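Local coordinates for GCN5-related N-acetyltransferase (Anabaena variabilis, PDB 2OZG), which binds coenzyme A and probably transfers acetyl groups to amines, perhaps of aminoglycosides, as a GCN5-related N-acetyltransferase, at residues A[45-51]-A[63-67]; A[297-303]-A[383-387]. All blocks are in the same frame, centred on the assembly; numbering follows the deposited sequence.

Interaction 1. Residues A[45-51]-A[63-67]; sequences IGLENFR and LAILP
The carbonyl O of Leu63 is gripped by two groups of the facing strand: Arg51 N donates to it at 2.8 Å, with an N-H...O angle of 164°, and the CA-H of Phe50 adds a weaker CH...O contact. Leu63 N answers with a bond to Arg51 O, which makes Arg51 and Leu63 an antiparallel hydrogen-bonded pair. One step on, Phe50 and Ala64 form a non-hydrogen-bonded pair, CA to CA 4.3 Å, and Ile65 N then reaches Asn49 O. This register defines the hairpin of strands 50-55 and 58-72 in the N-terminal GNAT domain, where Leu63 also lies near the CoA-binding Val85. On the face carrying Phe50, Ala64 CB sits over the ring, 4.0 Å from its centroid and 21° off the normal, a CH-pi contact; beyond it Ile45 CG2 meets Leu66 CD2 at 3.8 Å. On the face of Arg51, the arginine chain bends at CB-CG (chi2 -63°), bringing NE to 3.8 Å from Ile65 CD1 while NH1 donates to Glu48 O and Phe50 O; NH2 forms a salt bridge with Glu107 of helix 96-110. Asn49 ND2 holds Ile45 O at 2.7 Å, and a water lies between Asn49 OD1 and Ile65 O, its bond to Ile65 O being long at 3.2 Å.

Interaction 2. Residues A[297-303]-A[383-387]; sequences LEARGYP and QIFAG
Phe385 CD1 lies over one face of the Arg300 guanidinium, 3.7 Å above its plane and offset toward the rim, with the two planes 87° apart; the guanidinium thus comes to the edge of the phenyl ring, Arg300 NH2 standing 3.9 Å from Phe385 CD1. Leu297 CD2 meets that ring at another part of its edge, 4.0 Å from Phe385 CE1, and Ile384 CG2 of the same segment lies over the centre of one face. Phe385 CE1 comes to the edge of the Tyr302 ring, while Tyr302 CE1 packs against Ile384 CG2 at 3.5 Å. CG of Arg300 stands anti to the backbone N (chi1 -166°) and the chain runs extended to NE, which carries the charged group across to the backbone of residues 384-386. There a water accepts from Arg300 NH1 at 2.8 Å and donates to Ile384 O and Ala386 O; Arg300 NH2 bonds to Tyr356 O, and Arg300 also makes a cation-pi contact with Tyr356. Pro303 CD rests 3.2 Å from Ile384 O. Tyr302 OH donates to Leu297 O at 2.7 Å, tying the loop back to helix 293-299. A serine in place of Tyr302 would probably cost Ile384 CG2 the ring packed against it and Leu297 O its phenol donor, leaving the loop less firmly tied. The contact joins the last turn of helix 293-299 and its following loop to segment 383-387, packed on strands 308-315 and 324-331 of the sterol carrier protein domain. Direct contacts are mainly van der Waals, so the fit probably depends on side-chain packing, while a shared water links Arg300 to Ile384 O and Ala386 O.

Both contacts are largely buried, each with an exposed residue at its margin (Pro67 in interaction 1, Ala386 in interaction 2), but they hold different elements of the chain. Interaction 1 joins neighbouring strands of a hairpin in the N-terminal GNAT domain, close to coenzyme A; interaction 2 joins residues some 80 positions apart in the sterol carrier protein domain, away from the annotated sites. The centres of interactions 1 and 2 lie about 30 Å apart, and the two do not touch. The chemistry follows the topology: direct backbone bonds set the strand register in 45-51/63-67, whereas 297-303/383-387 depends on side-chain packing and a bridging water. Arg51 bonds directly to carbonyls of its own segment, whereas Arg300 reaches those of the partner segment through water.

Interaction 1. Residues A[45-51]-A[63-67]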
ATOM      1  N   ILE A  45     -31.284  16.021 -16.224  1.00 47.22           N
ATOM      2  CA  ILE A  45     -32.302  15.011 -16.491  1.00 43.76           C
ATOM      3  C   ILE A  45     -33.689  15.548 -16.733  1.00 43.30           C
ATOM      4  O   ILE A  45     -34.447  14.994 -17.523  1.00 44.89           O
ATOM      5  CB  ILE A  45     -32.382  14.040 -15.325  1.00 43.94           C
ATOM      6  CG1 ILE A  45     -31.091  13.241 -15.295  1.00 38.87           C
ATOM      7  CG2 ILE A  45     -33.643  13.158 -15.434  1.00 43.77           C
ATOM      8  CD1 ILE A  45     -31.002  12.174 -14.272  1.00 33.91           C
ATOM      9  N   GLY A  46     -34.045  16.623 -16.037  1.00 45.75           N
ATOM     10  CA  GLY A  46     -35.375  17.189 -16.170  1.00 43.16           C
ATOM     11  C   GLY A  46     -36.326  16.684 -15.093  1.00 42.71           C
ATOM     12  O   GLY A  46     -36.508  15.493 -14.884  1.00 38.96           O
ATOM     13  N   LEU A  47     -36.939  17.632 -14.415  1.00 43.01           N
ATOM     14  CA  LEU A  47     -37.908  17.388 -13.361  1.00 43.63           C
ATOM     15  C   LEU A  47     -39.055  16.460 -13.755  1.00 41.76           C
ATOM     16  O   LEU A  47     -39.594  15.741 -12.905  1.00 39.32           O
ATOM     17  CB  LEU A  47     -38.477  18.767 -12.936  1.00 44.92           C
ATOM     18  CG  LEU A  47     -39.477  18.889 -11.780  1.00 48.02           C
ATOM     19  CD1 LEU A  47     -39.458  20.307 -11.196  1.00 54.30           C
ATOM     20  CD2 LEU A  47     -40.887  18.533 -12.201  1.00 54.13           C
ATOM     21  N   GLU A  48     -39.456  16.525 -15.028  1.00 39.25           N
ATOM     22  CA  GLU A  48     -40.546  15.713 -15.563  1.00 37.76           C
ATOM     23  C   GLU A  48     -40.263  14.244 -15.452  1.00 37.31           C
ATOM     24  O   GLU A  48     -41.204  13.457 -15.389  1.00 34.15           O
ATOM     25  CB  GLU A  48     -40.841  16.040 -17.045  1.00 40.25           C
ATOM     26  CG  GLU A  48     -39.605  16.144 -17.975  1.00 42.21           C
ATOM     27  CD  GLU A  48     -38.819  17.454 -17.786  1.00 50.64           C
ATOM     28  N   ASN A  49     -38.968  13.891 -15.448  1.00 35.84           N
ATOM     29  CA  ASN A  49     -38.505  12.516 -15.355  1.00 37.25           C
ATOM     30  C   ASN A  49     -38.336  12.001 -13.951  1.00 35.83           C
ATOM     31  O   ASN A  49     -38.109  10.814 -13.752  1.00 31.00           O
ATOM     32  CB  ASN A  49     -37.196  12.369 -16.129  1.00 39.68           C
ATOM     33  CG  ASN A  49     -37.388  12.584 -17.603  1.00 43.24           C
ATOM     34  OD1 ASN A  49     -38.379  12.135 -18.150  1.00 38.78           O
ATOM     35  ND2 ASN A  49     -36.479  13.335 -18.241  1.00 42.93           N
ATOM     36  N   PHE A  50     -38.442  12.883 -12.969  1.00 34.16           N
ATOM     37  CA  PHE A  50     -38.324  12.406 -11.581  1.00 30.98           C
ATOM     38  C   PHE A  50     -39.683  12.013 -10.971  1.00 27.85           C
ATOM     39  O   PHE A  50     -40.766  12.513 -11.348  1.00 28.88           O
ATOM     40  CB  PHE A  50     -37.596  13.385 -10.707  1.00 32.46           C
ATOM     41  CG  PHE A  50     -36.137  13.482 -10.985  1.00 27.33           C
ATOM     42  CD1 PHE A  50     -35.668  14.352 -11.939  1.00 33.34           C
ATOM     43  CD2 PHE A  50     -35.232  12.776 -10.235  1.00 29.91           C
ATOM     44  CE1 PHE A  50     -34.307  14.473 -12.154  1.00 32.62           C
ATOM     45  CE2 PHE A  50     -33.868  12.884 -10.456  1.00 33.58           C
ATOM     46  CZ  PHE A  50     -33.412  13.740 -11.406  1.00 31.19           C
ATOM     47  N   ARG A  51     -39.615  11.045 -10.086  1.00 28.07           N
ATOM     48  CA  ARG A  51     -40.777  10.496  -9.409  1.00 27.22           C
ATOM     49  C   ARG A  51     -40.443  10.521  -7.947  1.00 29.96           C
ATOM     50  O   ARG A  51     -39.270  10.360  -7.549  1.00 27.04           O
ATOM     51  CB  ARG A  51     -40.996   9.022  -9.788  1.00 29.05           C
ATOM     52  CG  ARG A  51     -41.255   8.810 -11.230  1.00 32.71           C
ATOM     53  CD  ARG A  51     -42.548   9.510 -11.618  1.00 33.35           C
ATOM     54  NE  ARG A  51     -42.819   9.359 -13.036  1.00 31.98           N
ATOM     55  CZ  ARG A  51     -42.423  10.201 -13.970  1.00 34.82           C
ATOM     56  NH1 ARG A  51     -41.745  11.309 -13.698  1.00 39.22           N
ATOM     57  NH2 ARG A  51     -42.727   9.928 -15.205  1.00 40.66           N
ATOM     58  N   LEU A  63     -36.789   8.606  -7.594  1.00 33.57           N
ATOM     59  CA  LEU A  63     -35.900   8.182  -8.629  1.00 31.19           C
ATOM     60  C   LEU A  63     -36.178   8.990  -9.903  1.00 28.56           C
ATOM     61  O   LEU A  63     -37.107   9.832  -9.952  1.00 35.62           O
ATOM     62  CB  LEU A  63     -36.043   6.636  -8.850  1.00 30.26           C
ATOM     63  CG  LEU A  63     -37.486   6.093  -9.092  1.00 32.21           C
ATOM     64  CD1 LEU A  63     -38.060   6.532 -10.415  1.00 32.09           C
ATOM     65  CD2 LEU A  63     -37.559   4.601  -9.065  1.00 32.73           C
ATOM     66  N   ALA A  64     -35.381   8.702 -10.937  1.00 28.38           N
ATOM     67  CA  ALA A  64     -35.572   9.186 -12.284  1.00 33.30           C
ATOM     68  C   ALA A  64     -35.811   8.025 -13.242  1.00 31.64           C
ATOM     69  O   ALA A  64     -35.180   6.942 -13.157  1.00 35.34           O
ATOM     70  CB  ALA A  64     -34.342   9.977 -12.768  1.00 37.41           C
ATOM     71  N   ILE A  65     -36.768   8.240 -14.125  1.00 33.25           N
ATOM     72  CA  ILE A  65     -37.070   7.329 -15.221  1.00 32.28           C
ATOM     73  C   ILE A  65     -36.529   7.997 -16.511  1.00 33.80           C
ATOM     74  O   ILE A  65     -36.909   9.144 -16.812  1.00 34.12           O
ATOM     75  CB  ILE A  65     -38.588   7.118 -15.434  1.00 32.25           C
ATOM     76  CG1 ILE A  65     -39.265   6.567 -14.185  1.00 30.53           C
ATOM     77  CG2 ILE A  65     -38.792   6.100 -16.579  1.00 33.79           C
ATOM     78  CD1 ILE A  65     -40.760   6.418 -14.393  1.00 35.06           C
ATOM     79  N   LEU A  66     -35.703   7.276 -17.270  1.00 31.07           N
ATOM     80  CA  LEU A  66     -35.125   7.771 -18.552  1.00 31.54           C
ATOM     81  C   LEU A  66     -35.693   7.000 -19.729  1.00 31.39           C
ATOM     82  O   LEU A  66     -35.275   5.857 -20.012  1.00 35.57           O
ATOM     83  CB  LEU A  66     -33.565   7.673 -18.552  1.00 30.72           C
ATOM     84  CG  LEU A  66     -32.902   8.372 -17.367  1.00 35.14           C
ATOM     85  CD1 LEU A  66     -31.370   8.272 -17.423  1.00 31.43           C
ATOM     86  CD2 LEU A  66     -33.292   9.839 -17.290  1.00 34.34           C
ATOM     87  N   PRO A  67     -36.731   7.571 -20.357  1.00 30.54           N
ATOM     88  CA  PRO A  67     -37.284   6.894 -21.487  1.00 34.00           C
ATOM     89  C   PRO A  67     -36.402   7.009 -22.689  1.00 31.78           C
ATOM     90  O   PRO A  67     -36.165   8.110 -23.189  1.00 31.10           O
ATOM     91  CB  PRO A  67     -38.660   7.579 -21.708  1.00 32.36           C
ATOM     92  CG  PRO A  67     -38.842   8.521 -20.576  1.00 38.42           C
ATOM     93  CD  PRO A  67     -37.488   8.755 -19.983  1.00 31.56           C
TER
HETATM   94  O   HOH W   1     -39.854  10.234 -17.352  1.00 45.71           O

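Interaction 2. Residues A[297-303]-A[383-387]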
ATOM      1  N   LEU A 297     -40.177  -9.278 -26.776  1.00 32.81           N
ATOM      2  CA  LEU A 297     -39.762 -10.308 -27.725  1.00 34.48           C
ATOM      3  C   LEU A 297     -40.004  -9.898 -29.187  1.00 34.35           C
ATOM      4  O   LEU A 297     -39.164 -10.186 -30.046  1.00 27.77           O
ATOM      5  CB  LEU A 297     -40.448 -11.629 -27.424  1.00 32.55           C
ATOM      6  CG  LEU A 297     -39.943 -12.280 -26.142  1.00 34.29           C
ATOM      7  CD1 LEU A 297     -40.858 -13.436 -25.697  1.00 34.34           C
ATOM      8  CD2 LEU A 297     -38.488 -12.726 -26.299  1.00 30.43           C
ATOM      9  N   GLU A 298     -41.122  -9.204 -29.457  1.00 34.19           N
ATOM     10  CA  GLU A 298     -41.420  -8.762 -30.816  1.00 32.87           C
ATOM     11  C   GLU A 298     -40.579  -7.583 -31.259  1.00 33.50           C
ATOM     12  O   GLU A 298     -40.360  -7.386 -32.450  1.00 30.63           O
ATOM     13  CB  GLU A 298     -42.919  -8.455 -30.979  1.00 33.27           C
ATOM     14  CG  GLU A 298     -43.791  -9.705 -30.827  1.00 32.86           C
ATOM     15  CD  GLU A 298     -45.225  -9.468 -31.142  1.00 39.77           C
ATOM     16  OE1 GLU A 298     -45.641  -8.294 -31.009  1.00 37.76           O
ATOM     17  OE2 GLU A 298     -45.909 -10.474 -31.518  1.00 42.85           O
ATOM     18  N   ALA A 299     -40.052  -6.807 -30.322  1.00 30.05           N
ATOM     19  CA  ALA A 299     -39.247  -5.655 -30.691  1.00 28.10           C
ATOM     20  C   ALA A 299     -37.794  -5.962 -30.966  1.00 29.89           C
ATOM     21  O   ALA A 299     -37.127  -5.215 -31.674  1.00 29.06           O
ATOM     22  CB  ALA A 299     -39.358  -4.603 -29.613  1.00 31.35           C
ATOM     23  N   ARG A 300     -37.309  -7.087 -30.446  1.00 32.11           N
ATOM     24  CA  ARG A 300     -35.905  -7.499 -30.558  1.00 32.44           C
ATOM     25  C   ARG A 300     -35.574  -8.038 -31.931  1.00 32.91           C
ATOM     26  O   ARG A 300     -36.463  -8.557 -32.598  1.00 32.07           O
ATOM     27  CB  ARG A 300     -35.703  -8.669 -29.576  1.00 33.77           C
ATOM     28  CG  ARG A 300     -34.293  -9.065 -29.248  1.00 35.51           C
ATOM     29  CD  ARG A 300     -34.342 -10.348 -28.522  1.00 37.58           C
ATOM     30  NE  ARG A 300     -33.067 -10.825 -27.994  1.00 31.99           N
ATOM     31  CZ  ARG A 300     -32.153 -11.479 -28.683  1.00 34.43           C
ATOM     32  NH1 ARG A 300     -32.292 -11.668 -29.986  1.00 32.34           N
ATOM     33  NH2 ARG A 300     -31.071 -11.913 -28.078  1.00 35.18           N
ATOM     34  N   GLY A 301     -34.317  -7.893 -32.372  1.00 31.38           N
ATOM     35  CA  GLY A 301     -33.845  -8.567 -33.574  1.00 32.27           C
ATOM     36  C   GLY A 301     -33.410  -9.989 -33.244  1.00 33.46           C
ATOM     37  O   GLY A 301     -32.976 -10.264 -32.115  1.00 31.98           O
ATOM     38  N   TYR A 302     -33.476 -10.878 -34.244  1.00 31.86           N
ATOM     39  CA  TYR A 302     -33.074 -12.266 -34.086  1.00 31.83           C
ATOM     40  C   TYR A 302     -32.082 -12.620 -35.165  1.00 34.94           C
ATOM     41  O   TYR A 302     -32.080 -12.009 -36.245  1.00 34.08           O
ATOM     42  CB  TYR A 302     -34.304 -13.174 -34.142  1.00 32.54           C
ATOM     43  CG  TYR A 302     -35.195 -12.943 -32.935  1.00 30.48           C
ATOM     44  CD1 TYR A 302     -34.929 -13.562 -31.751  1.00 33.13           C
ATOM     45  CD2 TYR A 302     -36.198 -11.974 -32.955  1.00 33.12           C
ATOM     46  CE1 TYR A 302     -35.686 -13.309 -30.621  1.00 27.78           C
ATOM     47  CE2 TYR A 302     -36.937 -11.688 -31.824  1.00 31.94           C
ATOM     48  CZ  TYR A 302     -36.691 -12.374 -30.670  1.00 30.67           C
ATOM     49  OH  TYR A 302     -37.408 -12.147 -29.523  1.00 31.31           O
ATOM     50  N   PRO A 303     -31.247 -13.634 -34.912  1.00 36.26           N
ATOM     51  CA  PRO A 303     -30.283 -13.967 -35.955  1.00 37.69           C
ATOM     52  C   PRO A 303     -30.950 -14.486 -37.206  1.00 35.05           C
ATOM     53  O   PRO A 303     -31.945 -15.193 -37.128  1.00 33.72           O
ATOM     54  CB  PRO A 303     -29.437 -15.092 -35.327  1.00 36.36           C
ATOM     55  CG  PRO A 303     -29.730 -15.085 -33.891  1.00 34.43           C
ATOM     56  CD  PRO A 303     -31.133 -14.544 -33.767  1.00 36.53           C
ATOM     57  N   GLN A 383     -30.498 -21.247 -30.338  1.00 29.11           N
ATOM     58  CA  GLN A 383     -30.440 -20.710 -31.684  1.00 33.41           C
ATOM     59  C   GLN A 383     -31.044 -19.297 -31.734  1.00 32.98           C
ATOM     60  O   GLN A 383     -30.467 -18.374 -32.338  1.00 37.37           O
ATOM     61  CB  GLN A 383     -31.224 -21.632 -32.636  1.00 32.28           C
ATOM     62  CG  GLN A 383     -30.580 -23.027 -32.817  1.00 37.43           C
ATOM     63  CD  GLN A 383     -31.473 -23.998 -33.546  1.00 37.95           C
ATOM     64  OE1 GLN A 383     -32.692 -23.807 -33.587  1.00 39.96           O
ATOM     65  NE2 GLN A 383     -30.891 -25.070 -34.085  1.00 27.48           N
ATOM     66  N   ILE A 384     -32.199 -19.137 -31.086  1.00 31.27           N
ATOM     67  CA  ILE A 384     -32.929 -17.840 -31.058  1.00 31.57           C
ATOM     68  C   ILE A 384     -32.169 -16.705 -30.387  1.00 34.14           C
ATOM     69  O   ILE A 384     -32.111 -15.567 -30.915  1.00 34.56           O
ATOM     70  CB  ILE A 384     -34.314 -18.015 -30.366  1.00 27.87           C
ATOM     71  CG1 ILE A 384     -35.218 -18.903 -31.217  1.00 34.77           C
ATOM     72  CG2 ILE A 384     -35.052 -16.695 -30.128  1.00 33.63           C
ATOM     73  CD1 ILE A 384     -36.491 -19.370 -30.531  1.00 36.37           C
ATOM     74  N   PHE A 385     -31.617 -16.990 -29.208  1.00 31.93           N
ATOM     75  CA  PHE A 385     -31.046 -15.905 -28.381  1.00 32.07           C
ATOM     76  C   PHE A 385     -29.549 -15.721 -28.458  1.00 34.25           C
ATOM     77  O   PHE A 385     -29.020 -14.880 -27.761  1.00 36.56           O
ATOM     78  CB  PHE A 385     -31.481 -16.061 -26.910  1.00 29.31           C
ATOM     79  CG  PHE A 385     -32.977 -15.901 -26.717  1.00 33.30           C
ATOM     80  CD1 PHE A 385     -33.555 -14.622 -26.741  1.00 32.86           C
ATOM     81  CD2 PHE A 385     -33.784 -17.004 -26.491  1.00 30.65           C
ATOM     82  CE1 PHE A 385     -34.936 -14.467 -26.621  1.00 27.34           C
ATOM     83  CE2 PHE A 385     -35.197 -16.864 -26.369  1.00 31.05           C
ATOM     84  CZ  PHE A 385     -35.748 -15.596 -26.429  1.00 33.84           C
ATOM     85  N   ALA A 386     -28.892 -16.459 -29.340  1.00 35.94           N
ATOM     86  CA  ALA A 386     -27.422 -16.405 -29.494  1.00 34.65           C
ATOM     87  C   ALA A 386     -27.037 -15.021 -29.951  1.00 37.13           C
ATOM     88  O   ALA A 386     -27.769 -14.397 -30.713  1.00 30.67           O
ATOM     89  CB  ALA A 386     -26.969 -17.430 -30.520  1.00 34.94           C
ATOM     90  N   GLY A 387     -25.893 -14.538 -29.485  1.00 34.67           N
ATOM     91  CA  GLY A 387     -25.474 -13.215 -29.841  1.00 37.61           C
ATOM     92  C   GLY A 387     -24.222 -12.794 -29.100  1.00 36.40           C
ATOM     93  O   GLY A 387     -23.757 -13.474 -28.199  1.00 38.84           O
TER
HETATM   94  O   HOH W   2     -30.363 -13.581 -30.562  1.00 28.29           O